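Local coordinates for 3,4-dihydroxybenzoate decarboxylase (Enterobacter cloacae, PDB 5NY5), which catalyses, as a UbiD-family enzyme dependent on prenylated flavin, the reversible decarboxylation of 3,4-dihydroxybenzoate to catechol, at residues D7-I12 with R312-Q318; P56-F60 with I71-M75; R171-E176 with R276-H280; M287-P291 with G322-H327. One frame throughout, in Å; residues are numbered along the deposited sequence.

Interactions 1 and 2 serve one small mixed sheet: strands 70-73 and 316-319 are neighbours in it, strand 57-60 completes the hairpin, and helix 8-16 lies against one face. The buried hairpin of interaction 2 relies on backbone bonds and apolar side chains. Interaction 1, also largely buried, adds an arginine and carboxylate network toward its more exposed edge. Interaction 3 is partly buried and almost wholly polar, amide and imidazole groups fastening a loop to residues at the end of strand 165-174. Interaction 4, nearest the centre of the chain, is buried and has no hydrogen bond between its segments. It touches interaction 3 through Arg171 and Glu289, and interaction 2 through Glu326 beside Gly74.

Interaction 1 (D7-I12 with R312-Q318); sequences DLRSAI and RNHAILQ
Arg9 reaches from the first turn of helix 8-16 to the loop ahead of strand 316-319. Beyond CB, CG rests on the end of Ile316, 4.0 Å from CD1, where an aliphatic stem suits an apolar neighbour. CD then passes Arg312 NH2 at 3.8 Å, the two arginines running past each other in opposite directions. At NE the same Arg312 NH2 lies 3.7 Å away, over one face of the Arg9 guanidinium. Glu262 is shared by the two: it forms a salt bridge with Arg9 NE and a weak, long ion pair with Arg312 NE, and probably offsets the like charges. The chain is extended from CG to NE (chi2 -174°), which carries NH2 far enough to bond Asn313 O at 2.8 Å. That bond is nearly straight, 164° at the hydrogen, with the oxygen near the guanidinium plane.

Asp7 is the N-cap residue of this helix and forms a capping box with Ser10, though the two side chains are modelled too close for its details to be sure. Asp7 also faces the loop: OD2 takes a weak, 3.4 Å salt bridge from Arg312 NH1, the carboxylate and guanidinium planes standing 81° apart, while Arg260 provides its stronger partner.

Beside these charged groups lies an apolar layer. Leu8 CD2 meets Ile316 CG2 at 3.9 Å and lies equally close to the amide oxygen of Gln318, OE1. Ile12 CD1, one turn on, lies 4.2 Å from Ile316 CD1, and Leu72 of the adjoining strand touches Leu8, Ile12 and Ile316.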
loop_
_atom_site.group_PDB
_atom_site.type_symbol
_atom_site.label_atom_id
_atom_site.label_comp_id
_atom_site.label_asym_id
_atom_site.label_seq_id
_atom_site.Cartn_x
_atom_site.Cartn_y
_atom_site.Cartn_z
ATOM N N ASP A 7 8.453 -12.361 54.616
ATOM C CA ASP A 7 7.511 -11.256 54.727
ATOM C C ASP A 7 8.162 -10.008 54.143
ATOM O O ASP A 7 9.274 -10.053 53.611
ATOM C CB ASP A 7 7.068 -11.045 56.179
ATOM C CG ASP A 7 8.235 -10.953 57.148
ATOM O OD1 ASP A 7 9.361 -10.628 56.718
ATOM O OD2 ASP A 7 8.018 -11.202 58.351
ATOM N N LEU A 8 7.452 -8.886 54.250
ATOM C CA LEU A 8 7.960 -7.631 53.708
ATOM C C LEU A 8 9.212 -7.168 54.445
ATOM O O LEU A 8 10.171 -6.700 53.820
ATOM C CB LEU A 8 6.869 -6.565 53.771
ATOM C CG LEU A 8 7.247 -5.141 53.372
ATOM C CD1 LEU A 8 7.763 -5.094 51.944
ATOM C CD2 LEU A 8 6.048 -4.231 53.544
ATOM N N ARG A 9 9.229 -7.299 55.772
ATOM C CA ARG A 9 10.334 -6.746 56.549
ATOM C C ARG A 9 11.619 -7.545 56.373
ATOM O O ARG A 9 12.711 -6.970 56.430
ATOM C CB ARG A 9 9.945 -6.662 58.022
ATOM C CG ARG A 9 8.760 -5.748 58.272
ATOM C CD ARG A 9 8.490 -5.568 59.749
ATOM N NE ARG A 9 7.209 -4.912 59.984
ATOM C CZ ARG A 9 6.824 -4.420 61.156
ATOM N NH1 ARG A 9 7.628 -4.499 62.207
ATOM N NH2 ARG A 9 5.637 -3.841 61.275
ATOM N N SER A 10 11.521 -8.857 56.157
ATOM C CA SER A 10 12.723 -9.620 55.843
ATOM C C SER A 10 13.232 -9.304 54.443
ATOM O O SER A 10 14.428 -9.452 54.170
ATOM C CB SER A 10 12.462 -11.120 55.999
ATOM O OG SER A 10 11.139 -11.457 55.628
ATOM N N ALA A 11 12.349 -8.856 53.549
ATOM C CA ALA A 11 12.795 -8.444 52.222
ATOM C C ALA A 11 13.515 -7.104 52.277
ATOM O O ALA A 11 14.542 -6.917 51.615
ATOM C CB ALA A 11 11.606 -8.376 51.265
ATOM N N ILE A 12 12.988 -6.159 53.058
ATOM C CA ILE A 12 13.661 -4.876 53.237
ATOM C C ILE A 12 15.050 -5.084 53.824
ATOM O O ILE A 12 16.005 -4.381 53.467
ATOM C CB ILE A 12 12.803 -3.949 54.117
ATOM C CG1 ILE A 12 11.483 -3.624 53.416
ATOM C CG2 ILE A 12 13.560 -2.680 54.469
ATOM C CD1 ILE A 12 10.551 -2.759 54.235
ATOM N N ARG A 312 -0.109 -5.651 61.881
ATOM C CA ARG A 312 0.902 -5.905 62.890
ATOM C C ARG A 312 1.333 -4.599 63.553
ATOM O O ARG A 312 0.918 -3.504 63.165
ATOM C CB ARG A 312 2.111 -6.627 62.294
ATOM C CG ARG A 312 2.294 -6.494 60.799
ATOM C CD ARG A 312 3.711 -6.898 60.408
ATOM N NE ARG A 312 3.819 -8.272 59.921
ATOM C CZ ARG A 312 4.959 -8.956 59.865
ATOM N NH1 ARG A 312 4.971 -10.197 59.397
ATOM N NH2 ARG A 312 6.088 -8.406 60.290
ATOM N N ASN A 313 2.169 -4.734 64.581
ATOM C CA ASN A 313 2.664 -3.573 65.308
ATOM C C ASN A 313 3.507 -2.696 64.393
ATOM O O ASN A 313 4.453 -3.171 63.759
ATOM C CB ASN A 313 3.484 -4.018 66.518
ATOM C CG ASN A 313 2.639 -4.680 67.587
ATOM O OD1 ASN A 313 1.427 -4.485 67.645
ATOM N ND2 ASN A 313 3.279 -5.465 68.447
ATOM N N HIS A 314 3.156 -1.412 64.332
ATOM C CA HIS A 314 3.817 -0.440 63.463
ATOM C C HIS A 314 3.736 -0.889 62.001
ATOM O O HIS A 314 4.740 -1.023 61.299
ATOM C CB HIS A 314 5.267 -0.214 63.904
ATOM C CG HIS A 314 5.831 1.099 63.465
ATOM N ND1 HIS A 314 7.186 1.329 63.363
ATOM C CD2 HIS A 314 5.226 2.255 63.108
ATOM C CE1 HIS A 314 7.391 2.569 62.957
ATOM N NE2 HIS A 314 6.217 3.153 62.796
ATOM N N ALA A 315 2.504 -1.117 61.555
ATOM C CA ALA A 315 2.267 -1.729 60.256
ATOM C C ALA A 315 2.740 -0.827 59.124
ATOM O O ALA A 315 2.455 0.374 59.105
ATOM C CB ALA A 315 0.785 -2.047 60.084
ATOM N N ILE A 316 3.461 -1.418 58.180
ATOM C CA ILE A 316 3.912 -0.705 56.993
ATOM C C ILE A 316 2.794 -0.711 55.961
ATOM O O ILE A 316 2.218 -1.763 55.663
ATOM C CB ILE A 316 5.188 -1.349 56.429
ATOM C CG1 ILE A 316 6.316 -1.294 57.460
ATOM C CG2 ILE A 316 5.599 -0.672 55.139
ATOM C CD1 ILE A 316 7.516 -2.129 57.086
ATOM N N LEU A 317 2.477 0.460 55.420
ATOM C CA LEU A 317 1.514 0.573 54.330
ATOM C C LEU A 317 2.276 0.557 53.010
ATOM O O LEU A 317 3.025 1.490 52.708
ATOM C CB LEU A 317 0.678 1.843 54.471
ATOM C CG LEU A 317 -0.398 2.045 53.403
ATOM C CD1 LEU A 317 -1.260 0.804 53.280
ATOM C CD2 LEU A 317 -1.256 3.255 53.725
ATOM N N GLN A 318 2.096 -0.505 52.230
ATOM C CA GLN A 318 2.768 -0.663 50.947
ATOM C C GLN A 318 1.811 -0.343 49.808
ATOM O O GLN A 318 0.668 -0.811 49.798
ATOM C CB GLN A 318 3.316 -2.082 50.781
ATOM C CG GLN A 318 3.992 -2.328 49.446
ATOM C CD GLN A 318 4.566 -3.724 49.327
ATOM O OE1 GLN A 318 4.237 -4.612 50.109
ATOM N NE2 GLN A 318 5.436 -3.922 48.347
#

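Interaction 2 (P56-F60 with I71-M75)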
loop_
_atom_site.group_PDB
_atom_site.type_symbol
_atom_site.label_atom_id
_atom_site.label_comp_id
_atom_site.label_asym_id
_atom_site.label_seq_id
_atom_site.Cartn_x
_atom_site.Cartn_y
_atom_site.Cartn_z
ATOM N N PRO A 56 15.862 3.520 44.364
ATOM C CA PRO A 56 15.582 2.727 45.558
ATOM C C PRO A 56 14.095 2.682 45.848
ATOM O O PRO A 56 13.335 3.587 45.496
ATOM C CB PRO A 56 16.333 3.484 46.659
ATOM C CG PRO A 56 16.254 4.899 46.213
ATOM C CD PRO A 56 16.345 4.870 44.704
ATOM N N ALA A 57 13.679 1.596 46.485
ATOM C CA ALA A 57 12.389 1.616 47.147
ATOM C C ALA A 57 12.461 2.586 48.317
ATOM O O ALA A 57 13.531 2.828 48.880
ATOM C CB ALA A 57 12.003 0.218 47.616
HETATM N N MSE A 58 11.323 3.161 48.673
HETATM C CA MSE A 58 11.349 4.262 49.621
HETATM C C MSE A 58 10.341 4.123 50.750
HETATM O O MSE A 58 9.175 3.813 50.525
HETATM C CB MSE A 58 11.118 5.578 48.887
HETATM C CG MSE A 58 11.467 6.807 49.691
HETATM SE SE MSE A 58 11.672 8.351 48.530
HETATM C CE MSE A 58 12.139 9.680 49.875
HETATM N N MSE A 59 10.814 4.365 51.967
HETATM C CA MSE A 59 9.967 4.359 53.148
HETATM C C MSE A 59 9.811 5.771 53.692
HETATM O O MSE A 59 10.794 6.428 54.026
HETATM C CB MSE A 59 10.551 3.447 54.227
HETATM C CG MSE A 59 9.732 3.398 55.503
HETATM SE SE MSE A 59 8.180 2.233 55.355
HETATM C CE MSE A 59 9.126 0.535 55.253
ATOM N N PHE A 60 8.573 6.237 53.778
ATOM C CA PHE A 60 8.269 7.552 54.332
ATOM C C PHE A 60 7.812 7.347 55.771
ATOM O O PHE A 60 6.670 6.954 56.021
ATOM C CB PHE A 60 7.212 8.260 53.492
ATOM C CG PHE A 60 7.690 8.647 52.120
ATOM C CD1 PHE A 60 8.095 9.945 51.854
ATOM C CD2 PHE A 60 7.744 7.711 51.098
ATOM C CE1 PHE A 60 8.536 10.305 50.594
ATOM C CE2 PHE A 60 8.185 8.067 49.834
ATOM C CZ PHE A 60 8.580 9.366 49.583
ATOM N N ILE A 71 4.757 4.763 55.140
ATOM C CA ILE A 71 4.245 4.367 53.832
ATOM C C ILE A 71 5.403 3.925 52.950
ATOM O O ILE A 71 6.450 4.579 52.900
ATOM C CB ILE A 71 3.455 5.515 53.179
ATOM C CG1 ILE A 71 2.279 5.903 54.075
ATOM C CG2 ILE A 71 2.970 5.116 51.796
ATOM C CD1 ILE A 71 1.415 7.002 53.520
ATOM N N LEU A 72 5.200 2.819 52.242
ATOM C CA LEU A 72 6.239 2.172 51.455
ATOM C C LEU A 72 5.845 2.150 49.984
ATOM O O LEU A 72 4.738 1.724 49.643
ATOM C CB LEU A 72 6.461 0.752 51.956
ATOM C CG LEU A 72 7.573 -0.033 51.287
ATOM C CD1 LEU A 72 8.886 0.696 51.484
ATOM C CD2 LEU A 72 7.609 -1.413 51.898
ATOM N N VAL A 73 6.753 2.599 49.116
ATOM C CA VAL A 73 6.515 2.622 47.679
ATOM C C VAL A 73 7.778 2.186 46.951
ATOM O O VAL A 73 8.896 2.364 47.440
ATOM C CB VAL A 73 6.079 4.017 47.172
ATOM C CG1 VAL A 73 4.740 4.416 47.758
ATOM C CG2 VAL A 73 7.138 5.052 47.494
ATOM N N GLY A 74 7.586 1.615 45.764
ATOM C CA GLY A 74 8.677 1.313 44.863
ATOM C C GLY A 74 9.344 -0.027 45.051
ATOM O O GLY A 74 10.425 -0.241 44.490
HETATM N N MSE A 75 8.738 -0.940 45.801
HETATM C CA MSE A 75 9.384 -2.204 46.132
HETATM C C MSE A 75 9.691 -3.026 44.884
HETATM O O MSE A 75 10.763 -3.611 44.773
HETATM C CB MSE A 75 8.510 -3.003 47.102
HETATM C CG MSE A 75 9.220 -4.135 47.841
HETATM SE SE MSE A 75 10.756 -3.598 48.938
HETATM C CE MSE A 75 10.104 -1.927 49.608
#
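The Phe60 ring meets strand 71-73 with its edge: Ile71 O lies in the ring plane beside CD2, and Val73 CG2 stands near that plane, 4.0 Å from CE2. Phe60 points to the sheet face that also carries Met58, Ile71 and Val73; chi1 of -68°, with CG anti to the carbonyl carbon, sets where on that face the ring lies. Helix 34-42 covers this side, Leu35 touching both Phe60 and Ile71, with Val29 and Thr25 adding to the surroundings of the ring. A flat ring beside branched Ile71 and Val73 gives an apolar surface for the helix to pack on.

The two strands form an antiparallel beta hairpin. Met58 with Val73 and Phe60 with Ile71 are its hydrogen-bonded pairs, each tied both ways; Met58 N to Val73 O and Phe60 N to Ile71 O are both 2.8 Å and almost straight. Between them lies the non-hydrogen-bonded pair Met59 with Leu72, whose CA atoms make CA-H...O contacts with Ile71 O and Met58 O respectively, each at 3.5 Å. Strand 22-25 borders the hairpin beyond 57-60, and strand 316-319 borders it beyond 70-73.

On the opposite face Met59, a selenomethionine like Met58 and Met75, bends at chi2 (79°) and chi3, so that its terminal CE comes to Leu72 CD1 at 3.8 Å. A flexible unbranched chain suits this folding back over a neighbour. At the end of the hairpin Ala57 CB meets Met75 CE at 3.5 Å. Gly74 has a positive phi of 88°, a conformation that suits glycine, and lets the chain turn away from the strand after Val73.

Interaction 3 (R171-E176 with R276-H280)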
loop_
_atom_site.group_PDB
_atom_site.type_symbol
_atom_site.label_atom_id
_atom_site.label_comp_id
_atom_site.label_asym_id
_atom_site.label_seq_id
_atom_site.Cartn_x
_atom_site.Cartn_y
_atom_site.Cartn_z
ATOM N N ARG A 171 -7.100 -2.719 42.941
ATOM C CA ARG A 171 -6.947 -1.396 43.524
ATOM C C ARG A 171 -8.281 -0.968 44.119
ATOM O O ARG A 171 -9.342 -1.277 43.570
ATOM C CB ARG A 171 -6.464 -0.370 42.493
ATOM C CG ARG A 171 -7.451 -0.070 41.380
ATOM C CD ARG A 171 -6.853 0.894 40.372
ATOM N NE ARG A 171 -7.798 1.240 39.316
ATOM C CZ ARG A 171 -7.477 1.926 38.225
ATOM N NH1 ARG A 171 -6.231 2.338 38.043
ATOM N NH2 ARG A 171 -8.401 2.197 37.315
ATOM N N LEU A 172 -8.223 -0.270 45.250
ATOM C CA LEU A 172 -9.418 0.102 45.996
ATOM C C LEU A 172 -9.366 1.580 46.340
ATOM O O LEU A 172 -8.335 2.078 46.802
ATOM C CB LEU A 172 -9.555 -0.731 47.274
ATOM C CG LEU A 172 -9.783 -2.234 47.095
ATOM C CD1 LEU A 172 -8.469 -2.991 46.971
ATOM C CD2 LEU A 172 -10.620 -2.783 48.234
ATOM N N CYS A 173 -10.479 2.273 46.124
ATOM C CA CYS A 173 -10.595 3.690 46.430
ATOM C C CYS A 173 -11.401 3.868 47.710
ATOM O O CYS A 173 -12.461 3.256 47.871
ATOM C CB CYS A 173 -11.258 4.442 45.275
ATOM S SG CYS A 173 -11.429 6.219 45.529
ATOM N N VAL A 174 -10.894 4.701 48.616
ATOM C CA VAL A 174 -11.573 4.943 49.883
ATOM C C VAL A 174 -12.780 5.836 49.635
ATOM O O VAL A 174 -12.654 6.935 49.082
ATOM C CB VAL A 174 -10.618 5.568 50.906
ATOM C CG1 VAL A 174 -11.359 5.907 52.184
ATOM C CG2 VAL A 174 -9.458 4.631 51.187
ATOM N N GLN A 175 -13.957 5.371 50.047
ATOM C CA GLN A 175 -15.203 6.095 49.838
ATOM C C GLN A 175 -15.797 6.637 51.128
ATOM O O GLN A 175 -16.130 7.822 51.207
ATOM C CB GLN A 175 -16.226 5.187 49.140
ATOM C CG GLN A 175 -15.752 4.619 47.811
ATOM C CD GLN A 175 -15.566 5.684 46.746
ATOM O OE1 GLN A 175 -16.050 6.808 46.879
ATOM N NE2 GLN A 175 -14.861 5.332 45.679
ATOM N N GLU A 176 -15.943 5.791 52.146
ATOM C CA GLU A 176 -16.511 6.220 53.417
ATOM C C GLU A 176 -15.628 5.769 54.572
ATOM O O GLU A 176 -14.542 5.224 54.353
ATOM C CB GLU A 176 -17.927 5.667 53.589
ATOM C CG GLU A 176 -18.872 5.981 52.443
ATOM C CD GLU A 176 -19.251 7.445 52.378
ATOM O OE1 GLU A 176 -19.028 8.170 53.370
ATOM O OE2 GLU A 176 -19.778 7.872 51.330
ATOM N N ARG A 276 -20.124 5.254 41.995
ATOM C CA ARG A 276 -19.191 5.773 41.008
ATOM C C ARG A 276 -17.914 6.201 41.717
ATOM O O ARG A 276 -17.955 6.708 42.841
ATOM C CB ARG A 276 -19.789 6.936 40.212
ATOM C CG ARG A 276 -20.070 8.203 40.991
ATOM C CD ARG A 276 -20.688 9.245 40.070
ATOM N NE ARG A 276 -20.945 10.509 40.749
ATOM C CZ ARG A 276 -20.084 11.519 40.792
ATOM N NH1 ARG A 276 -18.907 11.413 40.195
ATOM N NH2 ARG A 276 -20.402 12.634 41.434
ATOM N N GLU A 277 -16.782 5.981 41.046
ATOM C CA GLU A 277 -15.485 6.049 41.713
ATOM C C GLU A 277 -15.216 7.435 42.287
ATOM O O GLU A 277 -14.721 7.561 43.414
ATOM C CB GLU A 277 -14.388 5.644 40.730
ATOM C CG GLU A 277 -13.209 4.923 41.353
ATOM C CD GLU A 277 -12.416 4.133 40.331
ATOM O OE1 GLU A 277 -12.793 4.159 39.142
ATOM O OE2 GLU A 277 -11.422 3.484 40.714
ATOM N N ASP A 278 -15.545 8.486 41.538
ATOM C CA ASP A 278 -15.241 9.857 41.929
ATOM C C ASP A 278 -16.427 10.555 42.587
ATOM O O ASP A 278 -16.606 11.765 42.411
ATOM C CB ASP A 278 -14.767 10.654 40.716
ATOM C CG ASP A 278 -15.837 10.776 39.648
ATOM O OD1 ASP A 278 -16.709 9.886 39.571
ATOM O OD2 ASP A 278 -15.809 11.767 38.889
ATOM N N GLN A 279 -17.235 9.818 43.355
ATOM C CA GLN A 279 -18.452 10.404 43.911
ATOM C C GLN A 279 -18.152 11.569 44.848
ATOM O O GLN A 279 -18.930 12.527 44.911
ATOM C CB GLN A 279 -19.267 9.337 44.638
ATOM C CG GLN A 279 -18.545 8.677 45.797
ATOM C CD GLN A 279 -19.496 7.990 46.753
ATOM O OE1 GLN A 279 -20.705 8.205 46.703
ATOM N NE2 GLN A 279 -18.953 7.151 47.628
ATOM N N HIS A 280 -17.036 11.515 45.573
ATOM C CA HIS A 280 -16.699 12.561 46.527
ATOM C C HIS A 280 -15.780 13.630 45.951
ATOM O O HIS A 280 -15.623 14.687 46.572
ATOM C CB HIS A 280 -16.044 11.954 47.774
ATOM C CG HIS A 280 -16.951 11.055 48.558
ATOM N ND1 HIS A 280 -18.007 11.530 49.305
ATOM C CD2 HIS A 280 -16.952 9.711 48.717
ATOM C CE1 HIS A 280 -18.623 10.517 49.886
ATOM N NE2 HIS A 280 -18.004 9.401 49.546
HETATM O O HOH W 1 -11.581 3.156 37.177
#
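Gln175 and Glu176 both bend at chi2, at -66° and -70°, and these folds swing an amide and a carboxylate over to the loop 276-280. On the loop side Gln279 is extended beyond CG and holds out its own amide to meet the first.

The Gln175 amide then works with both of its ends. Its NE2 donates to Glu277 O at 3.2 Å, a nearly straight bond (170°) with the acceptor in the amide plane; NE2 also bonds Ser181 on the neighbouring strand. Its OE1 accepts from Gln279 NE2 at 3.0 Å, the donor standing above the carbonyl plane instead of on a lone pair. Glutamine fits here because one group can give and take at once, which fixes which way the amide is flipped.

Further along, His280 NE2 reaches Glu176 OE2 at 2.9 Å. The oxygen lies at the edge of the imidazole, near its plane, but the hydrogen is badly aimed and the bond is weak.

At the other end Arg171 and Glu277 are linked through a water, which accepts weakly from Arg171 NH2 at 3.3 Å and donates to Glu277 OE1. Each has a firmer partner: Glu289 makes a salt bridge with Arg171, and Asn298 N bonds Glu277 OE1. Residues Arg276 to Gln279 form a type I beta turn within the loop between strands 263-269 and 285-288, and this turn is held to residues at the end of strand 165-174 of the flavin-binding domain, whose Arg171 is a residue of the prenylated FMN site, the cofactor being absent from this apo structure.

Interaction 4 (M287-P291 with G322-H327)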
loop_
_atom_site.group_PDB
_atom_site.type_symbol
_atom_site.label_atom_id
_atom_site.label_comp_id
_atom_site.label_asym_id
_atom_site.label_seq_id
_atom_site.Cartn_x
_atom_site.Cartn_y
_atom_site.Cartn_z
HETATM N N MSE A 287 -7.574 7.144 38.300
HETATM C CA MSE A 287 -6.182 7.018 38.691
HETATM C C MSE A 287 -5.284 7.017 37.462
HETATM O O MSE A 287 -5.735 6.684 36.368
HETATM C CB MSE A 287 -5.981 5.726 39.477
HETATM C CG MSE A 287 -5.170 5.860 40.742
HETATM SE SE MSE A 287 -4.560 4.113 41.321
HETATM C CE MSE A 287 -2.856 4.049 40.382
ATOM N N PRO A 288 -4.017 7.388 37.631
ATOM C CA PRO A 288 -3.047 7.161 36.555
ATOM C C PRO A 288 -2.968 5.679 36.216
ATOM O O PRO A 288 -2.822 4.829 37.096
ATOM C CB PRO A 288 -1.733 7.679 37.147
ATOM C CG PRO A 288 -2.149 8.664 38.173
ATOM C CD PRO A 288 -3.437 8.158 38.744
ATOM N N GLU A 289 -3.074 5.374 34.929
ATOM C CA GLU A 289 -3.017 4.004 34.449
ATOM C C GLU A 289 -1.614 3.674 33.952
ATOM O O GLU A 289 -0.758 4.547 33.798
ATOM C CB GLU A 289 -4.049 3.779 33.341
ATOM C CG GLU A 289 -5.479 4.107 33.740
ATOM C CD GLU A 289 -6.039 3.150 34.774
ATOM O OE1 GLU A 289 -7.060 3.491 35.405
ATOM O OE2 GLU A 289 -5.466 2.056 34.955
ATOM N N PHE A 290 -1.388 2.387 33.694
ATOM C CA PHE A 290 -0.065 1.957 33.260
ATOM C C PHE A 290 0.392 2.545 31.921
ATOM O O PHE A 290 1.611 2.736 31.770
ATOM C CB PHE A 290 0.001 0.419 33.236
ATOM C CG PHE A 290 -0.770 -0.220 32.115
ATOM C CD1 PHE A 290 -0.161 -0.478 30.899
ATOM C CD2 PHE A 290 -2.095 -0.580 32.284
ATOM C CE1 PHE A 290 -0.862 -1.067 29.868
ATOM C CE2 PHE A 290 -2.801 -1.173 31.254
ATOM C CZ PHE A 290 -2.182 -1.416 30.046
ATOM N N PRO A 291 -0.470 2.844 30.938
ATOM C CA PRO A 291 0.045 3.482 29.714
ATOM C C PRO A 291 0.615 4.872 29.943
ATOM O O PRO A 291 1.398 5.344 29.110
ATOM C CB PRO A 291 -1.182 3.527 28.793
ATOM C CG PRO A 291 -2.077 2.480 29.305
ATOM C CD PRO A 291 -1.900 2.525 30.785
ATOM N N GLY A 322 2.848 5.749 40.169
ATOM C CA GLY A 322 3.055 5.779 38.735
ATOM C C GLY A 322 1.880 5.383 37.863
ATOM O O GLY A 322 1.229 6.248 37.287
ATOM N N PRO A 323 1.593 4.074 37.762
ATOM C CA PRO A 323 2.217 2.948 38.467
ATOM C C PRO A 323 3.628 2.614 37.999
ATOM O O PRO A 323 4.275 1.788 38.636
ATOM C CB PRO A 323 1.262 1.792 38.177
ATOM C CG PRO A 323 0.678 2.122 36.865
ATOM C CD PRO A 323 0.529 3.617 36.850
ATOM N N GLY A 324 4.080 3.228 36.911
ATOM C CA GLY A 324 5.496 3.250 36.583
ATOM C C GLY A 324 6.107 1.876 36.450
ATOM O O GLY A 324 5.447 0.912 36.060
ATOM N N GLU A 325 7.397 1.783 36.791
ATOM C CA GLU A 325 8.127 0.528 36.649
ATOM C C GLU A 325 7.565 -0.569 37.545
ATOM O O GLU A 325 7.711 -1.756 37.236
ATOM C CB GLU A 325 9.602 0.753 36.963
ATOM C CG GLU A 325 10.506 -0.408 36.607
ATOM C CD GLU A 325 10.803 -0.465 35.128
ATOM O OE1 GLU A 325 10.549 0.542 34.439
ATOM O OE2 GLU A 325 11.287 -1.510 34.653
ATOM N N GLU A 326 6.933 -0.197 38.659
ATOM C CA GLU A 326 6.343 -1.201 39.535
ATOM C C GLU A 326 5.279 -2.010 38.801
ATOM O O GLU A 326 5.185 -3.231 38.975
ATOM C CB GLU A 326 5.763 -0.528 40.780
ATOM C CG GLU A 326 5.463 -1.487 41.910
ATOM C CD GLU A 326 5.850 -0.928 43.265
ATOM O OE1 GLU A 326 5.929 0.311 43.399
ATOM O OE2 GLU A 326 6.082 -1.730 44.194
ATOM N N HIS A 327 4.478 -1.351 37.962
ATOM C CA HIS A 327 3.527 -2.086 37.135
ATOM C C HIS A 327 4.246 -2.914 36.078
ATOM O O HIS A 327 3.851 -4.053 35.802
ATOM C CB HIS A 327 2.543 -1.121 36.477
ATOM C CG HIS A 327 1.473 -1.801 35.683
ATOM N ND1 HIS A 327 1.706 -2.363 34.447
ATOM C CD2 HIS A 327 0.163 -2.010 35.949
ATOM C CE1 HIS A 327 0.586 -2.891 33.987
ATOM N NE2 HIS A 327 -0.366 -2.689 34.880
#
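Phe290 and Pro323 meet where the chain enters the long helix 324-346, which in UbiD-family enzymes joins the flavin-binding domain to the C-terminal one. Pro323 follows a cis peptide bond, and its ring packs against the 288-290 backbone: CG lies 3.7 Å from Phe290 CA, and CD is 3.4 Å from Glu289 O. Proline suits the place: it tolerates the cis peptide bond and offers an apolar ring to the 288-290 backbone.

Phe290 CB makes the closest link to the helix. It sits over the His327 imidazole, 3.4 Å from the ring centroid and 5° off the normal, a clear CH-pi contact. CG of Phe290 lies between its backbone N and carbonyl carbon (chi1 72°), and this carries the phenyl ring past the imidazole; the two planes are only 7° apart, but the rings are slid so far that they barely overlap. The edge-to-face partners of the phenyl are Phe364 and His436.

On the strand side, Pro288 CB touches Gly322 O at 3.3 Å. Gly322 has a positive phi, a backbone shape that suits glycine.

In the next shell, Gly361 O accepts from His327 ND1, which helps to set the rotation of the imidazole under Phe290. Thr47 OG1 binds Phe290 O, and just beyond it Pro291 O bonds to Trp415 NE1 of the second subunit.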